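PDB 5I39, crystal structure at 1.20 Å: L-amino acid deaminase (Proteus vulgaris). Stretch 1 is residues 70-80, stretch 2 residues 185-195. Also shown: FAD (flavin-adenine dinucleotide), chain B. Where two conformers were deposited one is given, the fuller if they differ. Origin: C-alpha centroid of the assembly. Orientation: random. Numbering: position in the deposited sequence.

Stretch 1 (70-80) NIAGEQSSRFY
Stretch 2 (185-195) DPEVATFVMAE

Stretch 2 is a short loop that runs into a helix, and it packs against an irregular loop, stretch 1, which also binds FAD. The register is antiparallel: Ser77 lies nearest Pro186 (CA to CA 4.5 Å), Ser76 nearest Thr190 (6.3 Å) and Ile71 nearest Ala194 (7.4 Å). Together the two surfaces bury 489 Å².

The CA-to-CB bond of Asp185 (chi1 m) points away from stretch 1, but its backbone O accepts from Val188 N and Ala189 N, both at 3.0 Å, and so shapes the approach to the helix. Pro186 (phi/psi -70/-13, C-gamma endo) points toward stretch 1 and has the largest covered area, 92 Å². Its CB sits 3.6 Å from the centroid of the Phe79 ring, 10° off the normal, a nearly ideal CH-pi contact. Phe79 (chi1 p, chi2 79°) leaves its backbone sideways, yet its tip arrives close, with CZ 3.3 Å from Pro186 CA. On the backbone side, Ser77 CA approaches Pro186 O at 3.5 Å in a CA-H...O contact.

Glu187 (m) and Val188 (t) direct their CA-to-CB bonds away; Val188 is the N-cap, and the helix runs from Ala189 onward. Ala189 points toward stretch 1, its small CB near the plane of the Phe79 ring at the edge, 4.4 Å from CZ.

Thr190 (chi1 m) supplies the direct hydrogen bond of the interface: OG1 donates to Ser76 O at 2.8 Å. Water 1 reinforces this join, donating to Ser76 O and to Pro186 O, each 2.8 Å from its oxygen, and accepting from Thr190 N at 2.9 Å. Threonine suits the site by pairing this hydroxyl with a methyl, CG2, which lies 3.6 Å from Ala72 CB. Ser76 (m) meanwhile uses its own N and OG to bind FAD O2A, at 2.9 and 2.6 Å, leaving its carbonyl for the helix.

Phe191 (m, chi2 -78°) starts sideways but brings its ring in. Ala72 CB covers one face, 4.2 Å from the centroid, while CZ meets Ser77 CB at 3.6 Å and CE1 meets Ile71 O at 3.7 Å. Ala72 (phi/psi 59/28) occupies the type II turn from Asn70 to Gly73, and its O accepts from Ser77 OG (chi1 p) at 2.7 Å, tying the loop across itself.

Val192 and selenomethionine Met193 make no contact with stretch 1. One turn beyond Thr190, Ala194 ends the interface: its CB meets Ile71 CG2 (chi1 m, chi2 t) at 3.5 Å, a small residue against a branched one.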

# COMPACT_ATOMS: atom_id res chain seq x y z
N ASN A 70 9.52 -1.00 14.88
CA ASN A 70 8.83 -2.29 14.81
C ASN A 70 8.47 -2.64 13.38
O ASN A 70 8.31 -1.77 12.53
CB ASN A 70 7.54 -2.24 15.64
CG ASN A 70 7.79 -2.07 17.13
OD1 ASN A 70 8.81 -2.51 17.65
ND2 ASN A 70 6.85 -1.43 17.82
N ILE A 71 8.30 -3.93 13.12
CA ILE A 71 7.81 -4.41 11.83
C ILE A 71 6.45 -3.78 11.53
O ILE A 71 5.56 -3.78 12.38
CB ILE A 71 7.71 -5.95 11.81
CG1 ILE A 71 9.12 -6.54 11.75
CG2 ILE A 71 6.87 -6.44 10.63
CD1 ILE A 71 9.20 -8.03 12.04
N ALA A 72 6.31 -3.22 10.33
CA ALA A 72 5.04 -2.66 9.84
C ALA A 72 4.50 -1.53 10.73
O ALA A 72 3.31 -1.30 10.77
CB ALA A 72 4.01 -3.77 9.66
N GLY A 73 5.39 -0.81 11.42
CA GLY A 73 4.99 0.20 12.39
C GLY A 73 4.58 1.55 11.84
O GLY A 73 4.12 2.39 12.60
N GLU A 74 4.76 1.77 10.54
CA GLU A 74 4.49 3.08 9.94
C GLU A 74 3.37 2.98 8.90
O GLU A 74 2.28 2.50 9.24
CB GLU A 74 5.80 3.70 9.44
CG GLU A 74 6.85 3.87 10.54
CD GLU A 74 6.51 4.92 11.58
OE1 GLU A 74 5.60 5.74 11.35
OE2 GLU A 74 7.19 4.95 12.63
N GLN A 75 3.59 3.38 7.65
CA GLN A 75 2.48 3.48 6.68
C GLN A 75 1.74 2.16 6.48
O GLN A 75 0.51 2.15 6.32
CB GLN A 75 2.99 3.93 5.31
CG GLN A 75 3.56 5.33 5.29
CD GLN A 75 4.01 5.70 3.90
OE1 GLN A 75 3.19 5.90 3.02
NE2 GLN A 75 5.33 5.77 3.68
N SER A 76 2.48 1.06 6.52
CA SER A 76 1.95 -0.24 6.19
C SER A 76 1.04 -0.87 7.26
O SER A 76 0.62 -2.01 7.09
CB SER A 76 3.09 -1.18 5.82
OG SER A 76 3.80 -0.69 4.70
N SER A 77 0.76 -0.15 8.35
CA SER A 77 -0.33 -0.54 9.25
C SER A 77 -1.30 0.61 9.53
O SER A 77 -2.04 0.55 10.51
CB SER A 77 0.23 -1.08 10.57
OG SER A 77 0.99 -0.08 11.24
N ARG A 78 -1.32 1.63 8.66
CA ARG A 78 -2.09 2.86 8.91
C ARG A 78 -2.98 3.27 7.73
O ARG A 78 -3.58 4.35 7.74
CB ARG A 78 -1.14 3.99 9.29
CG ARG A 78 -0.34 3.70 10.56
CD ARG A 78 0.66 4.79 10.90
NE ARG A 78 0.05 5.89 11.65
CZ ARG A 78 -0.33 5.84 12.93
NH1 ARG A 78 -0.19 4.73 13.65
NH2 ARG A 78 -0.88 6.92 13.49
N PHE A 79 -3.09 2.40 6.74
CA PHE A 79 -3.72 2.73 5.47
C PHE A 79 -5.25 2.60 5.50
O PHE A 79 -5.82 2.01 6.40
CB PHE A 79 -3.10 1.89 4.36
CG PHE A 79 -3.16 0.41 4.61
CD1 PHE A 79 -4.33 -0.28 4.37
CD2 PHE A 79 -2.05 -0.29 5.07
CE1 PHE A 79 -4.41 -1.64 4.59
CE2 PHE A 79 -2.12 -1.66 5.29
CZ PHE A 79 -3.30 -2.33 5.04
N TYR A 80 -5.90 3.16 4.48
CA TYR A 80 -7.36 3.13 4.36
C TYR A 80 -7.84 1.73 3.99
O TYR A 80 -8.82 1.25 4.56
CB TYR A 80 -7.84 4.14 3.32
CG TYR A 80 -9.33 4.10 3.02
CD1 TYR A 80 -10.28 4.04 4.04
CD2 TYR A 80 -9.78 4.14 1.70
CE1 TYR A 80 -11.64 4.02 3.75
CE2 TYR A 80 -11.14 4.13 1.41
CZ TYR A 80 -12.06 4.07 2.44
OH TYR A 80 -13.41 4.07 2.17
N ASP A 185 -7.05 -5.04 5.38
CA ASP A 185 -7.22 -4.36 6.66
C ASP A 185 -5.86 -4.09 7.29
O ASP A 185 -5.06 -5.02 7.44
CB ASP A 185 -8.08 -5.20 7.61
CG ASP A 185 -9.43 -5.60 7.02
OD1 ASP A 185 -9.88 -5.01 6.01
OD2 ASP A 185 -10.05 -6.52 7.58
N PRO A 186 -5.59 -2.84 7.70
CA PRO A 186 -4.25 -2.50 8.19
C PRO A 186 -3.85 -3.10 9.53
O PRO A 186 -2.67 -3.11 9.87
CB PRO A 186 -4.29 -0.97 8.25
CG PRO A 186 -5.72 -0.65 8.48
CD PRO A 186 -6.47 -1.65 7.67
N GLU A 187 -4.81 -3.64 10.28
CA GLU A 187 -4.51 -4.34 11.52
C GLU A 187 -3.93 -5.74 11.27
O GLU A 187 -3.43 -6.36 12.21
CB GLU A 187 -5.75 -4.45 12.40
CG GLU A 187 -6.34 -3.11 12.82
CD GLU A 187 -7.12 -2.39 11.73
OE1 GLU A 187 -7.72 -3.07 10.86
OE2 GLU A 187 -7.13 -1.15 11.74
N VAL A 188 -4.00 -6.23 10.03
CA VAL A 188 -3.63 -7.61 9.71
C VAL A 188 -2.66 -7.77 8.54
O VAL A 188 -1.67 -8.49 8.67
CB VAL A 188 -4.89 -8.47 9.42
CG1 VAL A 188 -4.51 -9.92 9.13
CG2 VAL A 188 -5.86 -8.42 10.59
N ALA A 189 -2.94 -7.15 7.39
CA ALA A 189 -2.33 -7.57 6.12
C ALA A 189 -0.80 -7.63 6.14
O ALA A 189 -0.22 -8.66 5.81
CB ALA A 189 -2.81 -6.69 4.98
N THR A 190 -0.15 -6.54 6.52
CA THR A 190 1.31 -6.50 6.46
C THR A 190 1.93 -7.41 7.52
O THR A 190 3.02 -7.96 7.32
CB THR A 190 1.84 -5.07 6.56
OG1 THR A 190 1.20 -4.28 5.56
CG2 THR A 190 3.35 -5.02 6.33
N PHE A 191 1.23 -7.59 8.64
CA PHE A 191 1.71 -8.47 9.71
C PHE A 191 1.71 -9.92 9.25
O PHE A 191 2.67 -10.65 9.50
CB PHE A 191 0.87 -8.27 10.97
CG PHE A 191 0.90 -6.85 11.46
CD1 PHE A 191 2.00 -6.36 12.17
CD2 PHE A 191 -0.14 -5.98 11.17
CE1 PHE A 191 2.04 -5.04 12.59
CE2 PHE A 191 -0.10 -4.66 11.59
CZ PHE A 191 0.98 -4.19 12.31
N VAL A 192 0.66 -10.34 8.55
CA VAL A 192 0.64 -11.68 7.95
C VAL A 192 1.80 -11.83 6.95
O VAL A 192 2.48 -12.85 6.93
CB VAL A 192 -0.73 -11.97 7.30
CG1 VAL A 192 -0.70 -13.24 6.45
CG2 VAL A 192 -1.79 -12.12 8.40
N MSE A 193 2.04 -10.81 6.13
CA MSE A 193 3.13 -10.88 5.15
C MSE A 193 4.48 -10.95 5.83
O MSE A 193 5.36 -11.68 5.36
CB MSE A 193 3.11 -9.71 4.16
CG MSE A 193 1.85 -9.61 3.29
SE MSE A 193 1.26 -11.32 2.52
CE MSE A 193 2.92 -11.96 1.69
N ALA A 194 4.67 -10.23 6.93
CA ALA A 194 5.93 -10.28 7.67
C ALA A 194 6.20 -11.66 8.28
O ALA A 194 7.32 -12.16 8.22
CB ALA A 194 5.96 -9.23 8.76
N GLU A 195 5.18 -12.27 8.88
CA GLU A 195 5.33 -13.61 9.45
C GLU A 195 5.66 -14.62 8.36
O GLU A 195 6.48 -15.51 8.55
CB GLU A 195 4.07 -14.05 10.21
CG GLU A 195 3.88 -13.38 11.56
CD GLU A 195 4.95 -13.74 12.57
OE1 GLU A 195 6.02 -14.25 12.18
OE2 GLU A 195 4.70 -13.52 13.77
PA FAD B . 6.45 1.98 5.52
O1A FAD B . 6.34 3.34 6.22
O2A FAD B . 5.31 1.03 5.84
O5B FAD B . 7.78 1.22 5.92
C5B FAD B . 9.07 1.80 5.82
C4B FAD B . 9.85 1.27 7.01
O4B FAD B . 11.23 1.69 6.88
C3B FAD B . 9.34 1.83 8.34
O3B FAD B . 8.88 0.76 9.16
C2B FAD B . 10.56 2.58 8.89
O2B FAD B . 10.65 2.54 10.33
C1B FAD B . 11.72 1.88 8.19
N9A FAD B . 12.95 2.67 8.06
C8A FAD B . 13.06 3.89 7.58
N7A FAD B . 14.35 4.30 7.55
C5A FAD B . 15.04 3.28 8.04
C6A FAD B . 16.45 3.02 8.30
N6A FAD B . 17.38 3.96 8.03
N1A FAD B . 16.81 1.83 8.81
C2A FAD B . 15.90 0.88 9.07
N3A FAD B . 14.58 1.05 8.87
C4A FAD B . 14.14 2.20 8.37
N1 FAD B . -2.12 2.29 -0.21
C2 FAD B . -3.03 1.54 -0.84
O2 FAD B . -2.64 0.76 -1.72
N3 FAD B . -4.35 1.64 -0.52
C4 FAD B . -4.84 2.48 0.39
O4 FAD B . -6.04 2.51 0.65
C4X FAD B . -3.91 3.36 1.11
N5 FAD B . -4.30 4.30 2.01
C5X FAD B . -3.39 4.94 2.75
C6 FAD B . -3.76 5.73 3.84
C7 FAD B . -2.82 6.36 4.66
C7M FAD B . -3.26 7.17 5.85
C8 FAD B . -1.39 6.19 4.37
C8M FAD B . -0.33 6.81 5.24
C9 FAD B . -1.01 5.41 3.27
C9A FAD B . -1.95 4.79 2.46
N10 FAD B . -1.57 4.01 1.36
C10 FAD B . -2.49 3.18 0.72
C1' FAD B . -0.18 3.89 0.97
C2' FAD B . 0.53 2.73 1.58
O2' FAD B . 0.14 2.62 2.94
C3' FAD B . 2.03 3.00 1.44
O3' FAD B . 2.37 3.36 0.07
C4' FAD B . 2.88 1.82 1.83
O4' FAD B . 2.49 1.33 3.12
C5' FAD B . 4.34 2.24 1.86
O5' FAD B . 5.08 1.09 2.29
P FAD B . 6.65 1.28 2.66
O1P FAD B . 7.17 -0.09 3.01
O2P FAD B . 7.33 2.10 1.59
O3P FAD B . 6.60 2.27 3.95
O HOH W 1 -1.08 -4.16 7.80